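Local coordinates for chemotaxis protein CheX (Vibrio vulnificus, PDB 6VPW) that probably dephosphorylates the phosphorylated response regulator CheY, as a member of the CheX family of chemotaxis phosphatases, at residues E38-D43 and I136-F141; S45-M50 and H126-K131. All coordinates share one frame; numbering follows the deposited sequence.

Both contacts are buried and lie on the same face of the six-stranded antiparallel sheet, their centres about 10 Å apart. Interaction 1 lays a mostly irregular segment over strand 137-142; its chemistry is apolar, with a carboxylate resting on methyl groups. Interaction 2 sets strand 126-130 above strand 44-51 and adds a serine-histidine hydrogen bond to its apolar pair. The two are joined where Gly42 N makes a probable hydrogen bond to His126 O (3.1 Å), since strands 41-42 and 126-130 form a small second sheet. Along the chain, interaction 2 is nested within the loop that interaction 1 closes, and its strand 126-130 meets the second subunit.

Interaction 1. Residues E38-D43 and I136-F141; sequences EIARGD and IIIMPF
Glu38 and Ala40 close over the side chain of Ile138, bringing the segment that leads into the small two-stranded antiparallel sheet down onto strand 137-142 of the main six-stranded sheet. At Glu38 the first torsion (chi1 45°) places CG between the backbone N and the carbonyl carbon, and the extended chain beyond it carries the carboxylate alongside Ile138, the two side chains running past each other in opposite directions. OE2 comes to 3.6 Å from the CG2 methyl of Ile138, while OE1 lies 3.9 Å from the same CG2. These are van der Waals contacts; the charge is answered by Arg33, which forms a salt bridge with Glu38 OE1. The glutamate is poorly ordered, so its position over the isoleucine is probably not rigid.

Ile39 turns its side chain away, whereas Ala40 points back toward the main sheet. Its buried methyl is also bordered by Phe149 and Glu151 of strand 148-154. Beyond Ala40 the chain diverges from strand 137-142: Arg41 and Gly42 enter the small sheet beside strand 126-130, and the chain turns a corner at Asp43.

On strand 137-142, Met139 and Phe141 pack on helix 8-23, and Ile138, alternating with them, faces the segment 38-43. The contact is small, burying 124 Å² in all, and the backbones stay well apart, with 8.8 Å between Ala40 CA and Ile138 CA. Ile138 bridges this gap by holding CG1 anti to its own N (chi1 -178°) and staying extended to CD1, which ends 3.9 Å from Ala40 CB.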
loop_
_atom_site.group_PDB
_atom_site.type_symbol
_atom_site.label_atom_id
_atom_site.label_comp_id
_atom_site.label_asym_id
_atom_site.label_seq_id
_atom_site.Cartn_x
_atom_site.Cartn_y
_atom_site.Cartn_z
ATOM N N GLU A 38 -12.639 -11.263 -9.820
ATOM C CA GLU A 38 -11.597 -12.325 -9.915
ATOM C C GLU A 38 -10.720 -12.401 -8.660
ATOM O O GLU A 38 -10.470 -11.359 -8.011
ATOM C CB GLU A 38 -10.734 -12.111 -11.160
ATOM C CG GLU A 38 -10.294 -10.676 -11.367
ATOM C CD GLU A 38 -9.354 -10.516 -12.544
ATOM O OE1 GLU A 38 -8.307 -11.192 -12.553
ATOM O OE2 GLU A 38 -9.700 -9.762 -13.478
ATOM N N ILE A 39 -10.268 -13.621 -8.355
ATOM C CA ILE A 39 -9.377 -13.875 -7.188
ATOM C C ILE A 39 -7.978 -13.379 -7.557
ATOM O O ILE A 39 -7.491 -13.745 -8.648
ATOM C CB ILE A 39 -9.372 -15.371 -6.812
ATOM C CG1 ILE A 39 -10.791 -15.912 -6.606
ATOM C CG2 ILE A 39 -8.485 -15.610 -5.596
ATOM C CD1 ILE A 39 -10.857 -17.409 -6.384
ATOM N N ALA A 40 -7.379 -12.564 -6.689
ATOM C CA ALA A 40 -6.016 -12.024 -6.900
ATOM C C ALA A 40 -5.257 -12.092 -5.567
ATOM O O ALA A 40 -5.281 -11.100 -4.808
ATOM C CB ALA A 40 -6.097 -10.617 -7.435
ATOM N N ARG A 41 -4.589 -13.220 -5.306
ATOM C CA ARG A 41 -3.878 -13.407 -4.017
ATOM C C ARG A 41 -2.367 -13.540 -4.238
ATOM O O ARG A 41 -1.951 -13.983 -5.323
ATOM C CB ARG A 41 -4.457 -14.636 -3.314
ATOM C CG ARG A 41 -5.916 -14.471 -2.913
ATOM C CD ARG A 41 -6.538 -15.760 -2.424
ATOM N NE ARG A 41 -5.960 -16.198 -1.164
ATOM C CZ ARG A 41 -6.155 -17.395 -0.620
ATOM N NH1 ARG A 41 -6.899 -18.298 -1.236
ATOM N NH2 ARG A 41 -5.586 -17.695 0.533
ATOM N N GLY A 42 -1.589 -13.217 -3.208
ATOM C CA GLY A 42 -0.127 -13.360 -3.251
ATOM C C GLY A 42 0.443 -13.438 -1.848
ATOM O O GLY A 42 -0.345 -13.336 -0.889
ATOM N N ASP A 43 1.769 -13.505 -1.735
ATOM C CA ASP A 43 2.408 -13.730 -0.414
ATOM C C ASP A 43 3.208 -12.504 0.006
ATOM O O ASP A 43 3.393 -12.297 1.222
ATOM C CB ASP A 43 3.228 -15.018 -0.466
ATOM C CG ASP A 43 2.392 -16.221 -0.890
ATOM O OD1 ASP A 43 1.254 -16.381 -0.363
ATOM O OD2 ASP A 43 2.857 -16.954 -1.777
ATOM N N ILE A 136 -9.525 0.018 -12.493
ATOM C CA ILE A 136 -8.439 -0.804 -11.880
ATOM C C ILE A 136 -8.025 -1.858 -12.908
ATOM O O ILE A 136 -8.861 -2.730 -13.234
ATOM C CB ILE A 136 -8.864 -1.454 -10.551
ATOM C CG1 ILE A 136 -9.337 -0.403 -9.539
ATOM C CG2 ILE A 136 -7.720 -2.304 -10.008
ATOM C CD1 ILE A 136 -10.024 -0.979 -8.334
ATOM N N ILE A 137 -6.780 -1.779 -13.377
ATOM C CA ILE A 137 -6.234 -2.738 -14.380
ATOM C C ILE A 137 -5.380 -3.770 -13.639
ATOM O O ILE A 137 -4.554 -3.359 -12.781
ATOM C CB ILE A 137 -5.402 -1.998 -15.444
ATOM C CG1 ILE A 137 -6.181 -0.861 -16.117
ATOM C CG2 ILE A 137 -4.848 -2.986 -16.464
ATOM C CD1 ILE A 137 -7.387 -1.316 -16.889
ATOM N N ILE A 138 -5.614 -5.055 -13.906
ATOM C CA ILE A 138 -4.777 -6.134 -13.316
ATOM C C ILE A 138 -3.975 -6.736 -14.469
ATOM O O ILE A 138 -4.562 -6.953 -15.534
ATOM C CB ILE A 138 -5.597 -7.196 -12.554
ATOM C CG1 ILE A 138 -4.684 -8.251 -11.920
ATOM C CG2 ILE A 138 -6.647 -7.837 -13.454
ATOM C CD1 ILE A 138 -5.393 -9.192 -10.964
ATOM N N MET A 139 -2.675 -6.932 -14.261
ATOM C CA MET A 139 -1.785 -7.514 -15.293
ATOM C C MET A 139 -1.201 -8.790 -14.693
ATOM O O MET A 139 -0.283 -8.716 -13.877
ATOM C CB MET A 139 -0.667 -6.528 -15.654
ATOM C CG MET A 139 -1.162 -5.076 -15.794
ATOM S SD MET A 139 0.168 -3.875 -16.079
ATOM C CE MET A 139 -0.661 -2.367 -15.581
ATOM N N PRO A 140 -1.786 -9.979 -14.968
ATOM C CA PRO A 140 -1.256 -11.229 -14.429
ATOM C C PRO A 140 0.044 -11.678 -15.111
ATOM O O PRO A 140 0.247 -11.393 -16.289
ATOM C CB PRO A 140 -2.348 -12.289 -14.687
ATOM C CG PRO A 140 -3.549 -11.517 -15.246
ATOM C CD PRO A 140 -3.010 -10.190 -15.754
ATOM N N PHE A 141 0.860 -12.424 -14.367
ATOM C CA PHE A 141 2.135 -12.978 -14.882
ATOM C C PHE A 141 2.318 -14.386 -14.324
ATOM O O PHE A 141 1.805 -14.688 -13.214
ATOM C CB PHE A 141 3.339 -12.126 -14.477
ATOM C CG PHE A 141 3.364 -10.722 -15.023
ATOM C CD1 PHE A 141 2.767 -9.683 -14.329
ATOM C CD2 PHE A 141 4.020 -10.433 -16.210
ATOM C CE1 PHE A 141 2.807 -8.387 -14.820
ATOM C CE2 PHE A 141 4.068 -9.135 -16.695
ATOM C CZ PHE A 141 3.462 -8.115 -16.000
#

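Interaction 2. Residues S45-M50 and H126-K131; sequences SGLIGM and HTIRHK
Two stacked beta layers meet where Ser45 and Leu47 of strand 44-51 in the main sheet face His126 and Ile128 of strand 126-130. The strand segments run nearly parallel, 19° apart in direction with 9.9 Å between their axes, a spacing bridged by side chains. The polar element of the contact is a hydrogen bond of 2.7 Å between Ser45 OG and His126 NE2. The hydroxyl meets the imidazole at its edge, in the ring plane, and either partner could be the donor. His126 presents this edge with CG held between the backbone N and the carbonyl carbon (chi1 70°). Its other ring nitrogen, ND1, bonds to Gly123 O, and attachment at both nitrogens fixes the rotation of the ring. Ser45 OG is likewise held a second time, by Thr62 OG1, which leaves the buried hydroxyl well satisfied.

Beside this bond stands Ile128, whose CD1 packs 3.2 Å from Ser45 OG and 3.4 Å from Ser45 CB, the latter a tight carbon-carbon approach. CG1 lies beside the backbone N, anti to the carbonyl carbon (chi1 -64°), and the extended chain beyond thrusts the CD1 methyl toward strand 44-51. There it also reaches Leu47 CD1 at a looser 4.2 Å, the leucine and isoleucine side chains passing in opposite directions. The layers are thus joined by a hydrogen bond and adjoining apolar packing.

Within the main sheet, strand 44-51 runs between strands 56-63 and 114-123; Ile48, turned away from the contact, packs on helix 85-107. Strand 126-130 pairs along one part with strand 41-42 and also forms an antiparallel ladder with a strand of the second subunit, whose Val119 packs on Leu47 and Ile128.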
loop_
_atom_site.group_PDB
_atom_site.type_symbol
_atom_site.label_atom_id
_atom_site.label_comp_id
_atom_site.label_asym_id
_atom_site.label_seq_id
_atom_site.Cartn_x
_atom_site.Cartn_y
_atom_site.Cartn_z
ATOM N N SER A 45 3.775 -8.261 -1.312
ATOM C CA SER A 45 3.415 -7.196 -2.276
ATOM C C SER A 45 4.164 -5.904 -1.970
ATOM O O SER A 45 4.393 -5.609 -0.760
ATOM C CB SER A 45 1.941 -6.907 -2.242
ATOM O OG SER A 45 1.171 -8.056 -2.519
ATOM N N GLY A 46 4.548 -5.202 -3.033
ATOM C CA GLY A 46 5.074 -3.826 -2.978
ATOM C C GLY A 46 3.963 -2.884 -3.416
ATOM O O GLY A 46 3.264 -3.209 -4.415
ATOM N N LEU A 47 3.734 -1.804 -2.666
ATOM C CA LEU A 47 2.627 -0.842 -2.933
ATOM C C LEU A 47 3.225 0.563 -2.962
ATOM O O LEU A 47 4.047 0.869 -2.049
ATOM C CB LEU A 47 1.587 -0.900 -1.808
ATOM C CG LEU A 47 0.715 -2.150 -1.704
ATOM C CD1 LEU A 47 1.531 -3.382 -1.360
ATOM C CD2 LEU A 47 -0.362 -1.936 -0.651
ATOM N N ILE A 48 2.837 1.381 -3.943
ATOM C CA ILE A 48 3.407 2.754 -3.990
ATOM C C ILE A 48 2.364 3.721 -4.551
ATOM O O ILE A 48 1.659 3.372 -5.507
ATOM C CB ILE A 48 4.727 2.761 -4.784
ATOM C CG1 ILE A 48 5.486 4.078 -4.586
ATOM C CG2 ILE A 48 4.492 2.443 -6.252
ATOM C CD1 ILE A 48 6.928 4.041 -5.067
ATOM N N GLY A 49 2.292 4.906 -3.959
ATOM C CA GLY A 49 1.363 5.934 -4.453
ATOM C C GLY A 49 2.069 6.840 -5.435
ATOM O O GLY A 49 3.314 6.999 -5.340
ATOM N N MET A 50 1.294 7.445 -6.314
ATOM C CA MET A 50 1.850 8.370 -7.323
ATOM C C MET A 50 0.968 9.610 -7.394
ATOM O O MET A 50 -0.285 9.457 -7.429
ATOM C CB MET A 50 1.900 7.689 -8.688
ATOM C CG MET A 50 2.944 6.584 -8.736
ATOM S SD MET A 50 2.686 5.481 -10.122
ATOM C CE MET A 50 1.262 4.559 -9.550
ATOM N N HIS A 126 -2.594 -13.135 1.006
ATOM C CA HIS A 126 -3.331 -11.860 1.233
ATOM C C HIS A 126 -3.889 -11.322 -0.094
ATOM O O HIS A 126 -3.362 -11.718 -1.183
ATOM C CB HIS A 126 -2.433 -10.811 1.902
ATOM C CG HIS A 126 -1.359 -10.270 1.019
ATOM N ND1 HIS A 126 -0.063 -10.720 1.081
ATOM C CD2 HIS A 126 -1.377 -9.302 0.071
ATOM C CE1 HIS A 126 0.672 -10.058 0.195
ATOM N NE2 HIS A 126 -0.110 -9.197 -0.443
ATOM N N THR A 127 -4.902 -10.450 -0.027
ATOM C CA THR A 127 -5.486 -9.846 -1.256
ATOM C C THR A 127 -5.303 -8.329 -1.231
ATOM O O THR A 127 -5.221 -7.754 -0.133
ATOM C CB THR A 127 -6.979 -10.184 -1.408
ATOM O OG1 THR A 127 -7.656 -9.680 -0.264
ATOM C CG2 THR A 127 -7.257 -11.663 -1.499
ATOM N N ILE A 128 -5.305 -7.712 -2.409
ATOM C CA ILE A 128 -5.117 -6.244 -2.565
ATOM C C ILE A 128 -6.321 -5.663 -3.302
ATOM O O ILE A 128 -6.817 -6.304 -4.249
ATOM C CB ILE A 128 -3.794 -5.957 -3.296
ATOM C CG1 ILE A 128 -2.611 -6.435 -2.450
ATOM C CG2 ILE A 128 -3.670 -4.483 -3.673
ATOM C CD1 ILE A 128 -1.267 -6.006 -2.964
ATOM N N ARG A 129 -6.790 -4.502 -2.857
ATOM C CA ARG A 129 -7.925 -3.829 -3.525
ATOM C C ARG A 129 -7.610 -2.340 -3.601
ATOM O O ARG A 129 -7.559 -1.683 -2.536
ATOM C CB ARG A 129 -9.248 -4.102 -2.807
ATOM C CG ARG A 129 -9.606 -5.580 -2.752
ATOM C CD ARG A 129 -11.054 -5.829 -2.399
ATOM N NE ARG A 129 -11.304 -7.239 -2.124
ATOM C CZ ARG A 129 -12.503 -7.816 -2.125
ATOM N NH1 ARG A 129 -13.585 -7.115 -2.421
ATOM N NH2 ARG A 129 -12.618 -9.104 -1.855
ATOM N N HIS A 130 -7.326 -1.865 -4.812
ATOM C CA HIS A 130 -7.108 -0.418 -5.020
ATOM C C HIS A 130 -8.456 0.284 -4.910
ATOM O O HIS A 130 -9.470 -0.302 -5.326
ATOM C CB HIS A 130 -6.429 -0.184 -6.364
ATOM C CG HIS A 130 -5.023 -0.669 -6.379
ATOM N ND1 HIS A 130 -3.958 0.198 -6.381
ATOM C CD2 HIS A 130 -4.503 -1.917 -6.350
ATOM C CE1 HIS A 130 -2.836 -0.493 -6.379
ATOM N NE2 HIS A 130 -3.145 -1.794 -6.346
ATOM N N LYS A 131 -8.461 1.480 -4.338
ATOM C CA LYS A 131 -9.708 2.274 -4.253
ATOM C C LYS A 131 -9.426 3.599 -4.953
ATOM O O LYS A 131 -8.839 4.474 -4.314
ATOM C CB LYS A 131 -10.123 2.455 -2.786
ATOM C CG LYS A 131 -10.145 1.181 -1.945
ATOM C CD LYS A 131 -11.220 0.169 -2.337
ATOM C CE LYS A 131 -11.064 -1.162 -1.621
ATOM N NZ LYS A 131 -12.204 -2.082 -1.876
#